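Local coordinates for porphyranase B (Zobellia galactanivorans, PDB 3JUU), which hydrolyses the sulfated red-algal polysaccharide porphyran at the linkages between beta-D-galactopyranose and alpha-L-galactopyranose-6-sulfate, releasing mainly a disaccharide, at residues A[50-55]-A[96-101]; A[31-36]-A[236-241]. All blocks are in the same frame, centred on the assembly; numbering follows the deposited sequence.

Contact 1 of 2, residues A[50-55]-A[96-101]; sequences SGQGWI and GGYVGS
Within the jelly-roll beta-sandwich of glycoside hydrolase family 16, the loop 50-55 arches over strand 90-101 beside the substrate cleft, and Q52 lies on Y98 like a lid. The stack joins an amide to an aromatic ring: the two planes are only 9° apart, and the side chains run past each other in opposite directions. CG of Q52 sits over the middle of the ring, 3.5 Å from its centroid, and makes a CH-pi contact. On either side of that point the chain follows the ring, with CB of Q52 3.6 Å from CE2 of Y98 and CD of Q52 3.7 Å from CD2 of Y98. A bend at chi2 (-79°) lays the amide over the CG and CD2 side of the Y98 ring. Glutamine suits this place because its methylenes pack on the ring while its amide braces the loop internally: NE2 of Q52 donates in the plane of its own amide to O of W54 at 3.0 Å, although it approaches tilted from the carbonyl plane. That bond helps to set the rotation of the amide. At the ring edge, CE3 of W54 approaches CD1 of Y98 more loosely, at 4.5 Å. W54, which probably binds substrate, also meets F62 edge-to-face and hydrogen-bonds a glycerol through NE1. With an alanine in place of Y98, Q52 would probably lose the ring it lies on, the water on N of W54 its link to the strand, and the loop some of its hold. G100 suits its position on the strand, since a CB there would run into the tyrosine hydroxyl. A water links the two segments, accepting from N of W54 at 3.1 Å and lying 3.0 Å from OH of Y98.

Contact 2 of 2, residues A[31-36]-A[236-241]; sequences ENMSDE and MYLRMV
The flat groups touched across 31-36 and 236-241 are two backbone carbonyls, each approached by a methyl group of the other segment. CD1 of L238 comes within 3.4 Å of O of M33, and CE of M33 comes to 4.0 Å from O of M236. Within its own strand, the guanidinium of R239 has NH1 2.9 Å from O of L238; this hydrogen bond lies near the guanidinium plane, but the donor stands above the plane of the carbonyl. The side chains themselves meet through CE of M33 and CG of L238, 3.9 Å apart. A bend at chi3 (75°) turns the M33 methyl onto the leucine, and an unbranched, flexible methionine can reach L238 while also touching S101 and M105. The buried O of M33 has a polar partner in OG of S272. L238, a compact branched residue, also packs on F125, L127 and V270, whereas R239, next along the strand, engages E130 and a bound buffer molecule. Side chains alternate as in any beta-strand: L238 and M240 face the packed interior between the sheets, while R239 lies on the cleft side of this jelly-roll strand.

Strands 90-101 and 237-242 are antiparallel neighbours, and the two contacts use opposite faces of them, contact 1 the cleft side and contact 2 the interior. Contact 2 is buried: a loop from near the start of the chain packs on the sheet through apolar side chains, while its polar bonds go mostly to other strands and loops. Contact 1 is partly buried at the substrate cleft, and its chemistry is accordingly mixed, with an aromatic face, an amide and a bridging water. The two are directly joined, since OG of S101 probably accepts from N of L238 at 2.8 Å, while Y98 packs against R239. Along the chain, contact 1 is nested inside the much longer loop that contact 2 closes.

Contact 1 of 2, residues A[50-55]-A[96-101]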
loop_
_atom_site.group_PDB
_atom_site.type_symbol
_atom_site.label_atom_id
_atom_site.label_comp_id
_atom_site.label_asym_id
_atom_site.label_seq_id
_atom_site.Cartn_x
_atom_site.Cartn_y
_atom_site.Cartn_z
ATOM N N SER A 50 9.715 -7.018 10.244
ATOM C CA SER A 50 10.956 -6.488 10.877
ATOM C C SER A 50 12.060 -7.032 10.032
ATOM O O SER A 50 11.857 -8.068 9.342
ATOM C CB SER A 50 11.101 -7.012 12.364
ATOM O OG SER A 50 11.183 -8.411 12.352
ATOM N N GLY A 51 13.241 -6.430 10.110
ATOM C CA GLY A 51 14.427 -6.860 9.352
ATOM C C GLY A 51 14.438 -6.325 7.931
ATOM O O GLY A 51 15.388 -6.572 7.172
ATOM N N GLN A 52 13.337 -5.674 7.509
ATOM C CA GLN A 52 13.294 -5.054 6.164
ATOM C C GLN A 52 14.293 -3.893 5.951
ATOM O O GLN A 52 14.739 -3.261 6.929
ATOM C CB GLN A 52 11.870 -4.622 5.822
ATOM C CG GLN A 52 11.410 -3.257 6.475
ATOM C CD GLN A 52 11.014 -3.441 7.941
ATOM O OE1 GLN A 52 10.935 -4.568 8.443
ATOM N NE2 GLN A 52 10.726 -2.338 8.619
ATOM N N GLY A 53 14.595 -3.573 4.684
ATOM C CA GLY A 53 15.543 -2.453 4.331
ATOM C C GLY A 53 15.012 -1.099 4.864
ATOM O O GLY A 53 15.782 -0.298 5.365
ATOM N N TRP A 54 13.719 -0.834 4.752
ATOM C CA TRP A 54 13.214 0.500 5.095
ATOM C C TRP A 54 12.738 0.533 6.555
ATOM O O TRP A 54 11.769 -0.128 6.915
ATOM C CB TRP A 54 12.124 0.881 4.096
ATOM C CG TRP A 54 11.608 2.292 4.257
ATOM C CD1 TRP A 54 12.314 3.377 4.726
ATOM C CD2 TRP A 54 10.271 2.755 3.940
ATOM N NE1 TRP A 54 11.453 4.501 4.710
ATOM C CE2 TRP A 54 10.207 4.115 4.255
ATOM C CE3 TRP A 54 9.116 2.125 3.414
ATOM C CZ2 TRP A 54 9.036 4.879 4.040
ATOM C CZ3 TRP A 54 7.991 2.854 3.207
ATOM C CH2 TRP A 54 7.937 4.221 3.498
ATOM N N ILE A 55 13.444 1.280 7.400
ATOM C CA ILE A 55 13.049 1.314 8.817
ATOM C C ILE A 55 11.917 2.308 9.115
ATOM O O ILE A 55 11.366 2.276 10.218
ATOM C CB ILE A 55 14.304 1.650 9.735
ATOM C CG1 ILE A 55 14.699 3.108 9.581
ATOM C CG2 ILE A 55 15.439 0.612 9.405
ATOM C CD1 ILE A 55 15.788 3.532 10.603
ATOM N N GLY A 96 4.976 3.512 13.546
ATOM C CA GLY A 96 4.006 3.032 12.510
ATOM C C GLY A 96 4.282 1.571 12.330
ATOM O O GLY A 96 4.647 0.866 13.304
ATOM N N GLY A 97 4.054 1.039 11.111
ATOM C CA GLY A 97 4.277 -0.374 10.930
ATOM C C GLY A 97 4.425 -0.661 9.450
ATOM O O GLY A 97 3.980 0.132 8.571
ATOM N N TYR A 98 5.042 -1.814 9.191
ATOM C CA TYR A 98 5.420 -2.186 7.806
ATOM C C TYR A 98 5.107 -3.639 7.688
ATOM O O TYR A 98 5.447 -4.450 8.620
ATOM C CB TYR A 98 6.906 -1.902 7.598
ATOM C CG TYR A 98 7.552 -2.531 6.333
ATOM C CD1 TYR A 98 7.901 -1.747 5.264
ATOM C CD2 TYR A 98 7.745 -3.943 6.234
ATOM C CE1 TYR A 98 8.502 -2.291 4.120
ATOM C CE2 TYR A 98 8.348 -4.498 5.086
ATOM C CZ TYR A 98 8.736 -3.637 4.066
ATOM O OH TYR A 98 9.361 -4.095 2.972
ATOM N N VAL A 99 4.402 -3.994 6.615
ATOM C CA VAL A 99 4.185 -5.412 6.344
ATOM C C VAL A 99 4.486 -5.591 4.843
ATOM O O VAL A 99 3.803 -4.947 4.028
ATOM C CB VAL A 99 2.700 -5.817 6.616
ATOM C CG1 VAL A 99 2.531 -7.388 6.380
ATOM C CG2 VAL A 99 2.235 -5.444 8.042
ATOM N N GLY A 100 5.494 -6.393 4.487
ATOM C CA GLY A 100 5.840 -6.642 3.101
ATOM C C GLY A 100 5.777 -8.130 2.748
ATOM O O GLY A 100 6.122 -9.015 3.580
ATOM N N SER A 101 5.277 -8.431 1.542
ATOM C CA SER A 101 5.238 -9.883 1.116
ATOM C C SER A 101 6.634 -10.398 0.877
ATOM O O SER A 101 7.452 -9.742 0.215
ATOM C CB SER A 101 4.303 -10.103 -0.125
ATOM O OG SER A 101 4.859 -9.500 -1.303
HETATM O O HOH W 1 11.862 -2.532 2.877
#

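Contact 2 of 2, residues A[31-36]-A[236-241]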
loop_
_atom_site.group_PDB
_atom_site.type_symbol
_atom_site.label_atom_id
_atom_site.label_comp_id
_atom_site.label_asym_id
_atom_site.label_seq_id
_atom_site.Cartn_x
_atom_site.Cartn_y
_atom_site.Cartn_z
ATOM N N GLU A 31 -1.550 -18.055 -3.584
ATOM C CA GLU A 31 -1.642 -18.388 -2.157
ATOM C C GLU A 31 -0.571 -17.676 -1.354
ATOM O O GLU A 31 -0.855 -17.123 -0.298
ATOM C CB GLU A 31 -1.432 -19.913 -1.925
ATOM C CG GLU A 31 -2.431 -20.722 -2.612
ATOM C CD GLU A 31 -3.755 -20.543 -1.985
ATOM O OE1 GLU A 31 -3.807 -20.336 -0.745
ATOM O OE2 GLU A 31 -4.751 -20.570 -2.726
ATOM N N ASN A 32 0.656 -17.667 -1.829
ATOM C CA ASN A 32 1.729 -17.067 -1.030
ATOM C C ASN A 32 1.782 -15.510 -0.982
ATOM O O ASN A 32 2.703 -14.903 -0.402
ATOM C CB ASN A 32 3.096 -17.676 -1.405
ATOM C CG ASN A 32 3.581 -17.262 -2.790
ATOM O OD1 ASN A 32 3.059 -16.325 -3.451
ATOM N ND2 ASN A 32 4.627 -17.939 -3.225
ATOM N N MET A 33 0.801 -14.872 -1.662
ATOM C CA MET A 33 0.628 -13.397 -1.606
ATOM C C MET A 33 -0.775 -13.032 -1.183
ATOM O O MET A 33 -1.239 -11.883 -1.412
ATOM C CB MET A 33 0.967 -12.762 -2.960
ATOM C CG MET A 33 2.414 -12.983 -3.341
ATOM S SD MET A 33 2.850 -12.225 -4.930
ATOM C CE MET A 33 2.921 -10.491 -4.392
ATOM N N SER A 34 -1.462 -13.963 -0.520
ATOM C CA SER A 34 -2.815 -13.727 -0.117
ATOM C C SER A 34 -2.993 -14.160 1.354
ATOM O O SER A 34 -2.346 -15.092 1.779
ATOM C CB SER A 34 -3.811 -14.501 -1.008
ATOM O OG SER A 34 -3.602 -14.129 -2.387
ATOM N N ASP A 35 -3.844 -13.483 2.088
ATOM C CA ASP A 35 -4.035 -13.802 3.526
ATOM C C ASP A 35 -5.346 -13.211 3.980
ATOM O O ASP A 35 -5.672 -12.035 3.682
ATOM C CB ASP A 35 -2.870 -13.239 4.369
ATOM C CG ASP A 35 -2.588 -14.082 5.647
ATOM O OD1 ASP A 35 -3.558 -14.637 6.174
ATOM O OD2 ASP A 35 -1.415 -14.101 6.097
ATOM N N GLU A 36 -6.142 -14.039 4.684
ATOM C CA GLU A 36 -7.392 -13.585 5.308
ATOM C C GLU A 36 -7.090 -13.105 6.736
ATOM O O GLU A 36 -7.941 -12.462 7.340
ATOM C CB GLU A 36 -8.415 -14.752 5.365
ATOM C CG GLU A 36 -8.871 -15.238 4.008
ATOM C CD GLU A 36 -9.549 -14.118 3.210
ATOM O OE1 GLU A 36 -10.473 -13.469 3.734
ATOM O OE2 GLU A 36 -9.163 -13.900 2.043
ATOM N N MET A 236 7.235 -7.745 -8.509
ATOM C CA MET A 236 6.978 -6.781 -7.431
ATOM C C MET A 236 6.414 -7.487 -6.204
ATOM O O MET A 236 5.938 -8.609 -6.291
ATOM C CB MET A 236 6.037 -5.654 -7.885
ATOM C CG MET A 236 6.806 -4.674 -8.789
ATOM S SD MET A 236 6.012 -3.034 -8.929
ATOM C CE MET A 236 4.777 -3.283 -10.150
ATOM N N TYR A 237 6.493 -6.803 -5.048
ATOM C CA TYR A 237 6.157 -7.352 -3.713
ATOM C C TYR A 237 5.169 -6.435 -3.095
ATOM O O TYR A 237 5.304 -5.193 -3.305
ATOM C CB TYR A 237 7.421 -7.391 -2.812
ATOM C CG TYR A 237 8.517 -8.286 -3.433
ATOM C CD1 TYR A 237 8.646 -9.662 -3.049
ATOM C CD2 TYR A 237 9.335 -7.798 -4.496
ATOM C CE1 TYR A 237 9.642 -10.498 -3.643
ATOM C CE2 TYR A 237 10.301 -8.629 -5.108
ATOM C CZ TYR A 237 10.419 -9.983 -4.675
ATOM O OH TYR A 237 11.365 -10.798 -5.287
ATOM N N LEU A 238 4.241 -7.008 -2.311
ATOM C CA LEU A 238 3.187 -6.241 -1.655
ATOM C C LEU A 238 3.709 -5.464 -0.442
ATOM O O LEU A 238 4.739 -5.852 0.214
ATOM C CB LEU A 238 2.041 -7.131 -1.197
ATOM C CG LEU A 238 1.163 -7.662 -2.349
ATOM C CD1 LEU A 238 0.329 -8.862 -1.846
ATOM C CD2 LEU A 238 0.235 -6.594 -2.935
ATOM N N ARG A 239 3.030 -4.359 -0.188
ATOM C CA ARG A 239 3.344 -3.515 0.961
ATOM C C ARG A 239 2.032 -3.056 1.595
ATOM O O ARG A 239 1.141 -2.526 0.891
ATOM C CB ARG A 239 4.055 -2.241 0.524
ATOM C CG ARG A 239 5.426 -2.482 -0.137
ATOM C CD ARG A 239 6.514 -2.761 0.984
ATOM N NE ARG A 239 7.818 -2.999 0.373
ATOM C CZ ARG A 239 8.310 -4.197 0.045
ATOM N NH1 ARG A 239 7.578 -5.266 0.131
ATOM N NH2 ARG A 239 9.569 -4.259 -0.402
ATOM N N MET A 240 1.944 -3.149 2.937
ATOM C CA MET A 240 0.877 -2.483 3.691
ATOM C C MET A 240 1.636 -1.702 4.795
ATOM O O MET A 240 2.287 -2.305 5.684
ATOM C CB MET A 240 -0.089 -3.538 4.316
ATOM C CG MET A 240 -1.003 -4.266 3.260
ATOM S SD MET A 240 -0.041 -5.765 2.658
ATOM C CE MET A 240 -0.174 -6.973 3.979
ATOM N N VAL A 241 1.572 -0.374 4.731
ATOM C CA VAL A 241 2.532 0.445 5.496
ATOM C C VAL A 241 1.787 1.603 6.090
ATOM O O VAL A 241 0.909 2.235 5.441
ATOM C CB VAL A 241 3.719 0.931 4.593
ATOM C CG1 VAL A 241 4.583 2.042 5.305
ATOM C CG2 VAL A 241 4.597 -0.304 4.163
#